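PDB 5JO8: CEP104 from Gallus gallus, which is a centriolar protein whose TOG domain probably binds tubulin or microtubules. Local coordinates for residues A[139-143]-A[154-158]; A[159-163]-A[199-204]; A[88-92]-A[133-137]; A[171-175]-A[208-212]; A[194-198]-A[234-238]. All coordinates share one frame; numbering follows the deposited sequence. Where two conformers were deposited one is given.

Interaction 1 (A[139-143]-A[154-158]); sequences LLSRT and AAKFI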
# COMPACT_ATOMS: atom_id res chain seq x y z
N LEU A 139 -2.77 -4.26 1.29
CA LEU A 139 -1.54 -4.56 0.56
C LEU A 139 -0.36 -4.45 1.51
O LEU A 139 0.54 -5.30 1.50
CB LEU A 139 -1.36 -3.61 -0.62
CG LEU A 139 -2.34 -3.82 -1.77
CD1 LEU A 139 -2.32 -2.62 -2.68
CD2 LEU A 139 -1.97 -5.09 -2.54
N LEU A 140 -0.39 -3.43 2.34
CA LEU A 140 0.68 -3.25 3.33
C LEU A 140 0.74 -4.41 4.31
O LEU A 140 1.82 -4.85 4.70
CB LEU A 140 0.56 -1.91 4.05
CG LEU A 140 1.18 -0.78 3.23
CD1 LEU A 140 0.78 0.57 3.78
CD2 LEU A 140 2.71 -0.91 3.21
N SER A 141 -0.42 -4.91 4.72
CA SER A 141 -0.47 -6.07 5.61
C SER A 141 0.25 -7.27 5.02
O SER A 141 0.93 -7.99 5.74
CB SER A 141 -1.92 -6.44 5.94
OG SER A 141 -2.48 -5.53 6.87
N ARG A 142 0.11 -7.49 3.72
CA ARG A 142 0.72 -8.64 3.07
C ARG A 142 2.24 -8.51 3.01
O ARG A 142 2.94 -9.50 2.89
CB ARG A 142 0.18 -8.86 1.65
CG ARG A 142 -1.35 -9.00 1.56
CD ARG A 142 -1.93 -9.99 2.58
NE ARG A 142 -1.32 -11.32 2.52
CZ ARG A 142 -1.64 -12.27 1.66
NH1 ARG A 142 -2.57 -12.07 0.74
NH2 ARG A 142 -1.01 -13.44 1.70
N THR A 143 2.76 -7.29 3.11
CA THR A 143 4.22 -7.11 3.16
C THR A 143 4.79 -7.60 4.50
O THR A 143 6.01 -7.62 4.68
CB THR A 143 4.66 -5.64 2.93
OG1 THR A 143 4.34 -4.84 4.07
CG2 THR A 143 4.02 -5.07 1.66
N ALA A 154 4.08 -8.07 -2.86
CA ALA A 154 3.21 -7.03 -2.35
C ALA A 154 3.93 -5.68 -2.33
O ALA A 154 3.37 -4.66 -2.71
CB ALA A 154 2.67 -7.39 -0.97
N ALA A 155 5.18 -5.66 -1.89
CA ALA A 155 5.89 -4.39 -1.82
C ALA A 155 6.13 -3.81 -3.21
O ALA A 155 6.02 -2.60 -3.41
CB ALA A 155 7.21 -4.56 -1.07
N LYS A 156 6.44 -4.67 -4.17
CA LYS A 156 6.68 -4.22 -5.54
C LYS A 156 5.40 -3.65 -6.14
O LYS A 156 5.44 -2.66 -6.86
CB LYS A 156 7.19 -5.36 -6.43
CG LYS A 156 8.67 -5.71 -6.23
CD LYS A 156 9.14 -6.70 -7.30
CE LYS A 156 10.63 -6.99 -7.14
NZ LYS A 156 11.09 -7.99 -8.15
N PHE A 157 4.27 -4.28 -5.84
CA PHE A 157 3.00 -3.75 -6.32
C PHE A 157 2.74 -2.37 -5.74
O PHE A 157 2.30 -1.46 -6.46
CB PHE A 157 1.82 -4.67 -5.99
CG PHE A 157 0.52 -4.21 -6.61
CD1 PHE A 157 0.21 -4.53 -7.92
CD2 PHE A 157 -0.38 -3.45 -5.88
CE1 PHE A 157 -0.98 -4.09 -8.50
CE2 PHE A 157 -1.58 -3.03 -6.46
CZ PHE A 157 -1.87 -3.35 -7.76
N ILE A 158 3.01 -2.20 -4.44
CA ILE A 158 2.83 -0.89 -3.80
C ILE A 158 3.73 0.14 -4.45
O ILE A 158 3.31 1.27 -4.73
CB ILE A 158 3.01 -0.96 -2.28
CG1 ILE A 158 1.87 -1.72 -1.62
CG2 ILE A 158 3.10 0.45 -1.70
CD1 ILE A 158 2.19 -2.19 -0.21

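Interaction 2 (A[159-163]-A[199-204]); sequences QEMAL and CLLKEM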
# COMPACT_ATOMS: atom_id res chain seq x y z
N GLN A 159 4.98 -0.24 -4.68
CA GLN A 159 5.96 0.62 -5.33
C GLN A 159 5.46 1.07 -6.71
O GLN A 159 5.50 2.27 -7.04
CB GLN A 159 7.30 -0.11 -5.42
CG GLN A 159 8.50 0.73 -5.79
CD GLN A 159 9.74 -0.12 -6.03
OE1 GLN A 159 10.71 0.33 -6.64
NE2 GLN A 159 9.72 -1.36 -5.55
N GLU A 160 4.93 0.13 -7.50
CA GLU A 160 4.45 0.43 -8.84
C GLU A 160 3.20 1.31 -8.78
O GLU A 160 3.07 2.27 -9.54
CB GLU A 160 4.17 -0.86 -9.64
CG GLU A 160 5.43 -1.67 -9.97
CD GLU A 160 5.16 -2.86 -10.87
OE1 GLU A 160 5.50 -3.99 -10.47
OE2 GLU A 160 4.62 -2.66 -11.98
N MET A 161 2.30 0.99 -7.85
CA MET A 161 1.07 1.77 -7.71
C MET A 161 1.36 3.22 -7.35
O MET A 161 0.70 4.13 -7.85
CB MET A 161 0.12 1.13 -6.70
CG MET A 161 -1.19 1.90 -6.53
SD MET A 161 -2.43 0.98 -5.60
CE MET A 161 -1.64 0.81 -3.99
N ALA A 162 2.36 3.44 -6.50
CA ALA A 162 2.74 4.79 -6.10
C ALA A 162 3.18 5.66 -7.28
O ALA A 162 3.02 6.89 -7.25
CB ALA A 162 3.86 4.73 -5.04
N LEU A 163 3.72 5.03 -8.31
CA LEU A 163 4.30 5.75 -9.43
C LEU A 163 3.41 5.81 -10.69
O LEU A 163 3.74 6.50 -11.66
CB LEU A 163 5.70 5.20 -9.72
CG LEU A 163 6.58 5.46 -8.47
CD1 LEU A 163 7.67 4.43 -8.26
CD2 LEU A 163 7.17 6.86 -8.54
N CYS A 199 13.04 3.19 -0.51
CA CYS A 199 13.02 2.98 -1.94
C CYS A 199 12.25 4.09 -2.66
O CYS A 199 12.76 4.71 -3.60
CB CYS A 199 12.39 1.62 -2.25
SG CYS A 199 12.09 1.29 -3.99
N LEU A 200 11.03 4.36 -2.20
CA LEU A 200 10.21 5.36 -2.86
C LEU A 200 10.73 6.78 -2.65
O LEU A 200 10.61 7.63 -3.54
CB LEU A 200 8.74 5.23 -2.44
CG LEU A 200 8.05 4.02 -3.09
CD1 LEU A 200 6.68 3.78 -2.48
CD2 LEU A 200 7.95 4.22 -4.59
N LEU A 201 11.34 7.04 -1.50
CA LEU A 201 11.93 8.35 -1.25
C LEU A 201 13.06 8.64 -2.24
O LEU A 201 13.13 9.72 -2.82
CB LEU A 201 12.45 8.43 0.19
CG LEU A 201 13.03 9.76 0.66
CD1 LEU A 201 12.04 10.89 0.39
CD2 LEU A 201 13.36 9.66 2.13
N LYS A 202 13.94 7.66 -2.46
CA LYS A 202 15.02 7.82 -3.42
C LYS A 202 14.48 8.17 -4.80
O LYS A 202 14.96 9.10 -5.45
CB LYS A 202 15.84 6.54 -3.54
CG LYS A 202 16.72 6.21 -2.37
CD LYS A 202 17.54 4.97 -2.69
CE LYS A 202 18.21 4.41 -1.46
NZ LYS A 202 18.95 3.16 -1.78
N GLU A 203 13.48 7.41 -5.23
CA GLU A 203 12.90 7.54 -6.56
C GLU A 203 12.07 8.81 -6.75
O GLU A 203 12.10 9.43 -7.81
CB GLU A 203 12.04 6.32 -6.86
CG GLU A 203 11.68 6.17 -8.32
CD GLU A 203 11.15 4.78 -8.63
OE1 GLU A 203 11.30 3.88 -7.78
OE2 GLU A 203 10.60 4.60 -9.74
N MET A 204 11.34 9.22 -5.71
CA MET A 204 10.34 10.28 -5.87
C MET A 204 10.79 11.63 -5.32
O MET A 204 10.30 12.67 -5.77
CB MET A 204 9.03 9.87 -5.21
CG MET A 204 8.52 8.50 -5.63
SD MET A 204 6.93 8.08 -4.87
CE MET A 204 5.84 9.15 -5.80

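Interaction 3 (A[88-92]-A[133-137]); sequences IFLVR and EKTLP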
# COMPACT_ATOMS: atom_id res chain seq x y z
N ILE A 88 -14.11 -3.01 -6.06
CA ILE A 88 -13.13 -2.71 -5.02
C ILE A 88 -13.45 -3.45 -3.73
O ILE A 88 -12.55 -3.92 -3.03
CB ILE A 88 -12.95 -1.17 -4.82
CG1 ILE A 88 -12.26 -0.54 -6.04
CG2 ILE A 88 -12.21 -0.84 -3.53
CD1 ILE A 88 -10.80 -0.99 -6.30
N PHE A 89 -14.73 -3.59 -3.41
CA PHE A 89 -15.16 -4.40 -2.27
C PHE A 89 -14.60 -5.82 -2.39
O PHE A 89 -14.05 -6.38 -1.43
CB PHE A 89 -16.71 -4.43 -2.19
CG PHE A 89 -17.24 -5.34 -1.12
CD1 PHE A 89 -17.51 -6.67 -1.39
CD2 PHE A 89 -17.46 -4.87 0.17
CE1 PHE A 89 -17.97 -7.53 -0.40
CE2 PHE A 89 -17.95 -5.72 1.16
CZ PHE A 89 -18.19 -7.06 0.87
N LEU A 90 -14.71 -6.41 -3.58
CA LEU A 90 -14.21 -7.77 -3.81
C LEU A 90 -12.67 -7.80 -3.82
O LEU A 90 -12.08 -8.75 -3.31
CB LEU A 90 -14.79 -8.36 -5.09
CG LEU A 90 -16.32 -8.54 -5.03
CD1 LEU A 90 -16.84 -9.04 -6.37
CD2 LEU A 90 -16.73 -9.50 -3.91
N VAL A 91 -12.05 -6.78 -4.40
CA VAL A 91 -10.59 -6.66 -4.39
C VAL A 91 -10.06 -6.63 -2.97
O VAL A 91 -9.07 -7.30 -2.65
CB VAL A 91 -10.12 -5.41 -5.16
CG1 VAL A 91 -8.64 -5.13 -4.91
CG2 VAL A 91 -10.36 -5.59 -6.64
N ARG A 92 -10.69 -5.84 -2.12
CA ARG A 92 -10.23 -5.64 -0.75
C ARG A 92 -10.20 -6.97 0.00
O ARG A 92 -9.27 -7.26 0.75
CB ARG A 92 -11.15 -4.64 -0.04
CG ARG A 92 -10.70 -4.22 1.35
CD ARG A 92 -11.71 -3.26 1.96
NE ARG A 92 -11.22 -2.62 3.17
CZ ARG A 92 -11.90 -1.69 3.85
NH1 ARG A 92 -11.37 -1.15 4.94
NH2 ARG A 92 -13.09 -1.30 3.42
N GLU A 133 -7.25 4.06 -1.26
CA GLU A 133 -7.48 4.07 0.19
C GLU A 133 -8.07 2.75 0.69
O GLU A 133 -7.77 2.33 1.80
CB GLU A 133 -8.40 5.23 0.59
CG GLU A 133 -7.81 6.61 0.37
CD GLU A 133 -6.69 6.96 1.35
OE1 GLU A 133 -6.45 6.18 2.29
OE2 GLU A 133 -6.05 8.02 1.18
N LYS A 134 -8.90 2.10 -0.12
CA LYS A 134 -9.55 0.87 0.31
C LYS A 134 -8.65 -0.35 0.22
O LYS A 134 -8.96 -1.39 0.80
CB LYS A 134 -10.84 0.63 -0.49
CG LYS A 134 -11.95 1.64 -0.21
CD LYS A 134 -12.33 1.63 1.25
CE LYS A 134 -13.33 2.74 1.55
NZ LYS A 134 -13.71 2.78 2.99
N THR A 135 -7.56 -0.25 -0.54
CA THR A 135 -6.71 -1.41 -0.80
C THR A 135 -5.31 -1.33 -0.21
O THR A 135 -4.72 -2.35 0.14
CB THR A 135 -6.61 -1.71 -2.31
OG1 THR A 135 -5.98 -0.60 -2.97
CG2 THR A 135 -7.99 -1.94 -2.89
N LEU A 136 -4.76 -0.12 -0.12
CA LEU A 136 -3.40 0.03 0.38
C LEU A 136 -3.17 -0.58 1.77
O LEU A 136 -2.14 -1.22 1.98
CB LEU A 136 -2.96 1.50 0.33
CG LEU A 136 -1.50 1.78 0.70
CD1 LEU A 136 -0.52 0.96 -0.15
CD2 LEU A 136 -1.24 3.27 0.53
N PRO A 137 -4.11 -0.41 2.71
CA PRO A 137 -3.86 -1.02 4.03
C PRO A 137 -3.72 -2.54 3.96
O PRO A 137 -2.83 -3.12 4.59
CB PRO A 137 -5.09 -0.63 4.84
CG PRO A 137 -5.52 0.67 4.23
CD PRO A 137 -5.30 0.47 2.75

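Interaction 4 (A[171-175]-A[208-212]); sequences QIVPV and NSGFT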
# COMPACT_ATOMS: atom_id res chain seq x y z
N GLN A 171 -0.74 11.85 -4.09
CA GLN A 171 0.14 11.92 -2.93
C GLN A 171 -0.39 11.14 -1.73
O GLN A 171 -0.27 11.58 -0.58
CB GLN A 171 0.41 13.39 -2.57
CG GLN A 171 1.02 14.17 -3.72
CD GLN A 171 1.02 15.66 -3.48
OE1 GLN A 171 0.13 16.20 -2.82
NE2 GLN A 171 2.03 16.34 -4.01
N ILE A 172 -0.96 9.97 -2.00
CA ILE A 172 -1.61 9.15 -0.98
C ILE A 172 -0.61 8.15 -0.44
O ILE A 172 -0.46 7.99 0.76
CB ILE A 172 -2.84 8.41 -1.56
CG1 ILE A 172 -3.99 9.38 -1.82
CG2 ILE A 172 -3.30 7.29 -0.61
CD1 ILE A 172 -5.17 8.73 -2.55
N VAL A 173 0.06 7.47 -1.35
CA VAL A 173 0.91 6.35 -0.94
C VAL A 173 2.03 6.78 0.00
O VAL A 173 2.20 6.16 1.05
CB VAL A 173 1.39 5.52 -2.14
CG1 VAL A 173 2.26 4.38 -1.66
CG2 VAL A 173 0.19 4.99 -2.92
N PRO A 174 2.78 7.85 -0.34
CA PRO A 174 3.86 8.23 0.59
C PRO A 174 3.39 8.58 1.99
O PRO A 174 4.04 8.22 2.98
CB PRO A 174 4.47 9.46 -0.10
CG PRO A 174 4.28 9.18 -1.54
CD PRO A 174 2.89 8.58 -1.61
N VAL A 175 2.27 9.28 2.08
CA VAL A 175 1.72 9.67 3.37
C VAL A 175 1.34 8.45 4.21
O VAL A 175 1.62 8.40 5.41
CB VAL A 175 0.54 10.64 3.20
CG1 VAL A 175 -0.03 11.03 4.55
CG2 VAL A 175 1.00 11.87 2.43
N ASN A 208 6.51 17.66 -4.31
CA ASN A 208 5.22 17.27 -4.90
C ASN A 208 4.99 15.75 -4.93
O ASN A 208 4.17 15.26 -5.70
CB ASN A 208 5.07 17.85 -6.32
CG ASN A 208 5.14 19.36 -6.34
OD1 ASN A 208 4.61 20.03 -5.45
ND2 ASN A 208 5.80 19.91 -7.35
N SER A 209 5.69 15.02 -4.07
CA SER A 209 5.55 13.57 -4.04
C SER A 209 4.63 13.13 -2.91
O SER A 209 3.96 12.10 -3.00
CB SER A 209 6.93 12.92 -3.83
OG SER A 209 7.41 13.22 -2.53
N GLY A 210 4.60 13.92 -1.84
CA GLY A 210 3.94 13.51 -0.61
C GLY A 210 4.94 13.29 0.52
O GLY A 210 4.59 13.41 1.70
N PHE A 211 6.18 12.96 0.18
CA PHE A 211 7.24 12.89 1.19
C PHE A 211 7.75 14.30 1.47
O PHE A 211 7.97 15.08 0.55
CB PHE A 211 8.43 12.08 0.66
CG PHE A 211 8.16 10.60 0.51
CD1 PHE A 211 7.89 9.81 1.62
CD2 PHE A 211 8.24 10.00 -0.74
CE1 PHE A 211 7.67 8.44 1.48
CE2 PHE A 211 8.03 8.63 -0.88
CZ PHE A 211 7.75 7.86 0.23
N THR A 212 7.96 14.61 2.75
CA THR A 212 8.58 15.88 3.11
C THR A 212 9.67 15.61 4.13
O THR A 212 9.73 14.53 4.72
CB THR A 212 7.56 16.86 3.74
OG1 THR A 212 7.08 16.31 4.97
CG2 THR A 212 6.39 17.11 2.79

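Interaction 5 (A[194-198]-A[234-238]); sequences VELVE and VALRI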
# COMPACT_ATOMS: atom_id res chain seq x y z
N VAL A 194 10.02 0.18 6.29
CA VAL A 194 11.18 1.06 6.15
C VAL A 194 11.82 0.96 4.77
O VAL A 194 12.29 1.95 4.22
CB VAL A 194 12.20 0.89 7.29
CG1 VAL A 194 11.60 1.38 8.59
CG2 VAL A 194 12.65 -0.57 7.42
N GLU A 195 11.82 -0.25 4.20
CA GLU A 195 12.41 -0.43 2.89
C GLU A 195 11.58 0.27 1.81
O GLU A 195 12.14 0.82 0.86
CB GLU A 195 12.57 -1.91 2.57
CG GLU A 195 13.60 -2.62 3.41
CD GLU A 195 13.63 -4.11 3.12
OE1 GLU A 195 12.59 -4.66 2.71
OE2 GLU A 195 14.70 -4.71 3.30
N LEU A 196 10.26 0.22 1.94
CA LEU A 196 9.36 0.92 1.01
C LEU A 196 9.59 2.42 1.02
O LEU A 196 9.69 3.06 -0.03
CB LEU A 196 7.90 0.62 1.31
CG LEU A 196 7.37 -0.64 0.61
CD1 LEU A 196 6.03 -1.06 1.19
CD2 LEU A 196 7.24 -0.38 -0.88
N VAL A 197 9.69 2.99 2.22
CA VAL A 197 9.98 4.41 2.36
C VAL A 197 11.33 4.72 1.72
O VAL A 197 11.44 5.65 0.92
CB VAL A 197 9.93 4.88 3.84
CG1 VAL A 197 10.41 6.32 3.96
CG2 VAL A 197 8.51 4.74 4.39
N GLU A 198 12.36 3.94 2.07
CA GLU A 198 13.69 4.22 1.57
C GLU A 198 13.70 4.20 0.05
O GLU A 198 14.28 5.07 -0.60
CB GLU A 198 14.69 3.19 2.08
CG GLU A 198 16.12 3.45 1.62
CD GLU A 198 17.07 2.32 1.95
OE1 GLU A 198 18.27 2.60 2.07
OE2 GLU A 198 16.62 1.16 2.06
N VAL A 234 17.81 0.54 8.50
CA VAL A 234 17.21 1.19 7.34
C VAL A 234 16.82 2.62 7.70
O VAL A 234 17.00 3.54 6.89
CB VAL A 234 16.01 0.41 6.79
CG1 VAL A 234 15.47 1.11 5.54
CG2 VAL A 234 16.42 -1.01 6.47
N ALA A 235 16.30 2.81 8.91
CA ALA A 235 15.95 4.15 9.36
C ALA A 235 17.17 5.09 9.33
O ALA A 235 17.07 6.23 8.89
CB ALA A 235 15.32 4.10 10.75
N LEU A 236 18.32 4.57 9.76
CA LEU A 236 19.56 5.34 9.67
C LEU A 236 19.90 5.70 8.23
O LEU A 236 20.27 6.84 7.95
CB LEU A 236 20.71 4.56 10.28
CG LEU A 236 20.67 4.34 11.78
CD1 LEU A 236 21.70 3.29 12.14
CD2 LEU A 236 20.96 5.66 12.49
N ARG A 237 19.79 4.74 7.32
CA ARG A 237 20.06 5.00 5.91
C ARG A 237 19.17 6.11 5.35
O ARG A 237 19.61 6.95 4.57
CB ARG A 237 19.88 3.74 5.07
CG ARG A 237 20.89 2.65 5.39
CD ARG A 237 21.13 1.75 4.19
NE ARG A 237 19.92 1.10 3.70
CZ ARG A 237 19.50 -0.10 4.08
NH1 ARG A 237 20.20 -0.80 4.97
NH2 ARG A 237 18.39 -0.62 3.57
N ILE A 238 17.91 6.12 5.78
CA ILE A 238 16.97 7.13 5.33
C ILE A 238 17.43 8.50 5.81
O ILE A 238 17.47 9.46 5.04
CB ILE A 238 15.55 6.79 5.82
CG1 ILE A 238 14.96 5.62 5.03
CG2 ILE A 238 14.62 8.00 5.73
CD1 ILE A 238 13.74 4.99 5.67

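Interaction 1 (A[139-143]-A[154-158])
Leu139 opens the contact between helix 125-142 and helix 148-163. The two follow each other in the chain and run in roughly opposite directions, forming a helical hairpin of the alpha-solenoid expected of a TOG domain. Leu139 meets its partners at two places. Its CB rests on Ile158 CD1 (3.8 Å), and its CD1 comes to the edge of the Phe157 ring, near the ring plane, 3.8 Å from Phe157 CD2. Leu107 of helix 100-121 adds to the packing round Leu139 and Phe157. Leu140 points its first bond off the interface, yet CD2 reaches round to Ile158 CD1 at 3.7 Å. These two side chains meet at about a right angle. Arg142 adds only its root, with CB 3.9 Å from Ala154 CB. Its bent chain carries the guanidinium away to the carbonyls of Ile95 and Asp97 and to a cation-pi contact with Phe103. Thr143 divides its two branches. OG1 donates to Leu140 O (2.6 Å), in the carbonyl plane on a lone pair. With chi1 at 73°, OG1 can make this bond while CG2 faces helix 148-163. A serine here lacks the methyl, which would probably open a gap beside Ala154 and Ile158. Thr143 CG2 touches three residues of the second helix: it lies 3.8 Å from Ala154 CB, 3.8 Å from Ala155 N and 3.9 Å from Ile158 CD1.

Interaction 2 (A[159-163]-A[199-204])
Gln159 OE1 makes the closest polar approach across the contact, 3.1 Å from Cys199 SG, while Glu203 OE1 stands further off at 3.8 Å. No hydrogen bond is made across the two segments. The amide of Gln159 and the carboxylate of Glu203 are turned 85° apart. Gln159 gets there by an extended chain, with CG anti to the backbone N (chi1 -167°). On the way its CG passes 3.7 Å from Leu200 CD2.

The rest is mostly apolar. Leu200 divides its methyls among three partners. CD1 sits on Ala162 CB, and CD2 touches both Gln159 CG and Leu163 CD1 (3.7 Å to the latter). Leu163 is likewise forked. Its CD1 lies against the carboxylate of Glu203, 3.3 Å from Glu203 OE2, so a methyl covers part of a charged group. Its CD2 lies on the thioether chain of Met204, 3.6 Å from Met204 CG. The bend at the end of Met204 carries CE across to the carbonyl of Ala162, 3.9 Å from Ala162 O.

The two helical segments run in similar directions, with axes 11.1 Å apart and inclined by 32°. That is a wide spacing, bridged by long side chains. Helices 148-163 and 187-204 belong to neighbouring layers of the alpha-solenoid expected of a TOG domain. Other elements close in around them: Lys168 packs on Leu163 and Met204, while Val173 and Leu177 of helix 173-177 back Ala162 and Leu200. Met161, on the same segment, packs instead toward helix 125-142.

Interaction 3 (A[88-92]-A[133-137])
The Arg92 chain passes obliquely across Lys134, and the conformations of the two chains explain how it can. Arg92 is fully extended from CG to NE, with CG swung away from the backbone N (chi1 -174°). It therefore runs over the carbonyl of Lys134, with CG 3.4 Å and NE 3.5 Å from Lys134 O. This is contact rather than a hydrogen bond. Lys134 is bent at its second torsion (chi2 -59°) and straight beyond. The bend brings Lys134 CD over one face of the guanidinium, 3.7 Å from Arg92 NH2. The two positive ends remain close, 4.1 Å between Arg92 NH2 and Lys134 NZ, and probably disfavour each other somewhat.

The segments belong to helix 77-94 and helix 125-142, neighbours in the alpha-solenoid. They run almost parallel, 6° apart, with axes separated by 9.4 Å. Helix 100-121 comes between them in sequence and also packs on Ile88, Val91 and Thr135.

Beside the charged pair the contact is apolar. Ile88 directs CG2 at Lys134 CB (3.6 Å), and their side chains meet at about a right angle. Thr135 holds OG1 between its own N and carbonyl carbon, where OG1 bonds back to Cys131 O. That rotation leaves the methyl facing helix 77-94, and Thr135 CG2 meets Val91 CG1 at 3.8 Å.

Interaction 4 (A[171-175]-A[208-212])
Gln171 and Asn208 make the one hydrogen bond across this contact. Gln171 NE2 donates to Asn208 O at 2.9 Å, and the bond is nearly straight at 169°. The acceptor lies in the amide plane of Gln171. The donor, however, stands well above the carbonyl plane, 73° out of it, so it does not meet a lone pair. The extended end of the Gln171 chain spans the gap. Its CG also passes 3.7 Å from Ser209 O.

A CH-pi contact gives the apolar grip. Pro174 CB sits over the centre of the Phe211 ring, 3.5 Å from the centroid and 6° off the normal. The proline side chain and the aromatic one meet at about a right angle. The neighbouring Pro174 CG still touches the ring and also comes 3.3 Å from Ser209 O. Leu200 and Leu201 of helix 187-204 also pack on Phe211.

Close backbone packing is the third element. Gly210 CA comes 4.0 Å from Gln171 CB. A side chain at Gly210 would run into both Pro174 and Gln171, and its backbone angles would press a CB against the preceding carbonyl.

The loop is shaped by its own bonds. Ser209 OG accepts from Phe211 N at 3.0 Å, an ST turn, and also bonds to Gly205 O. Thr212 then serves as N-cap of helix 213-223. The whole is a junction of helix-connecting segments in an alpha-solenoid, with the start of helix 173-177 set against the turn that leads into helix 213-223.

Interaction 5 (A[194-198]-A[234-238])
Glu198 reaches Arg237 because its chain is fully stretched, its first torsion setting CG trans to the backbone N (chi1 -179°). Arg237 folds to meet it, bending at the third torsion (chi3 -58°) so that the side of its guanidinium faces the carboxylate. The grip is side-on and bidentate. Arg237 NE donates to Glu198 OE1 at 2.8 Å, and Arg237 NH2 to Glu198 OE2 at 2.9 Å. Both oxygens are met on their syn side and lie near the guanidinium plane. The two flat groups are nevertheless twisted 30° apart.

Beside this bridge is an apolar strip. Val194 CG2 packs on Val234 CB (3.6 Å), and Val234 CG1 lies 3.5 Å from Val194 O. Ile238 threads between the helices, its CG1 3.8 Å from Glu198 CB and its CD1 4.0 Å from Val197 CG1. The segments, of helices 187-204 and 229-245, run nearly parallel with axes 9.5 Å apart, as neighbours in an alpha-solenoid. Phe219 of helix 213-223 packs on Val194 and Val197.

An alanine at Glu198 would probably leave Arg237 without its partner across the helices and free its NE end to turn. Arg237 NH1 has a second anionic partner, Asp233. Bonded to two carboxylates, the guanidinium is likely to have its positive charge well balanced, and two bonds to Glu198 limit its rotation.

Overall arrangement
The five contacts lie along one helical array of the TOG domain. Interaction 3 comes first in the chain and closes before the others open. Interaction 1 follows, sharing helix 125-142 with it. Interaction 2 continues along helix 148-163 to helix 187-204, which interaction 5 joins to helix 229-245. Interactions 2, 4 and 5 alternate along the chain, so their segments interlock. Centres of interactions 2 and 4 are about 10 Å apart, those of 3 and 5 about 26 Å. Packing links all pairs except the latter, including Met161 on Leu139 and Leu136. The result is a continuous core, consistent with a solenoid acting as one unit.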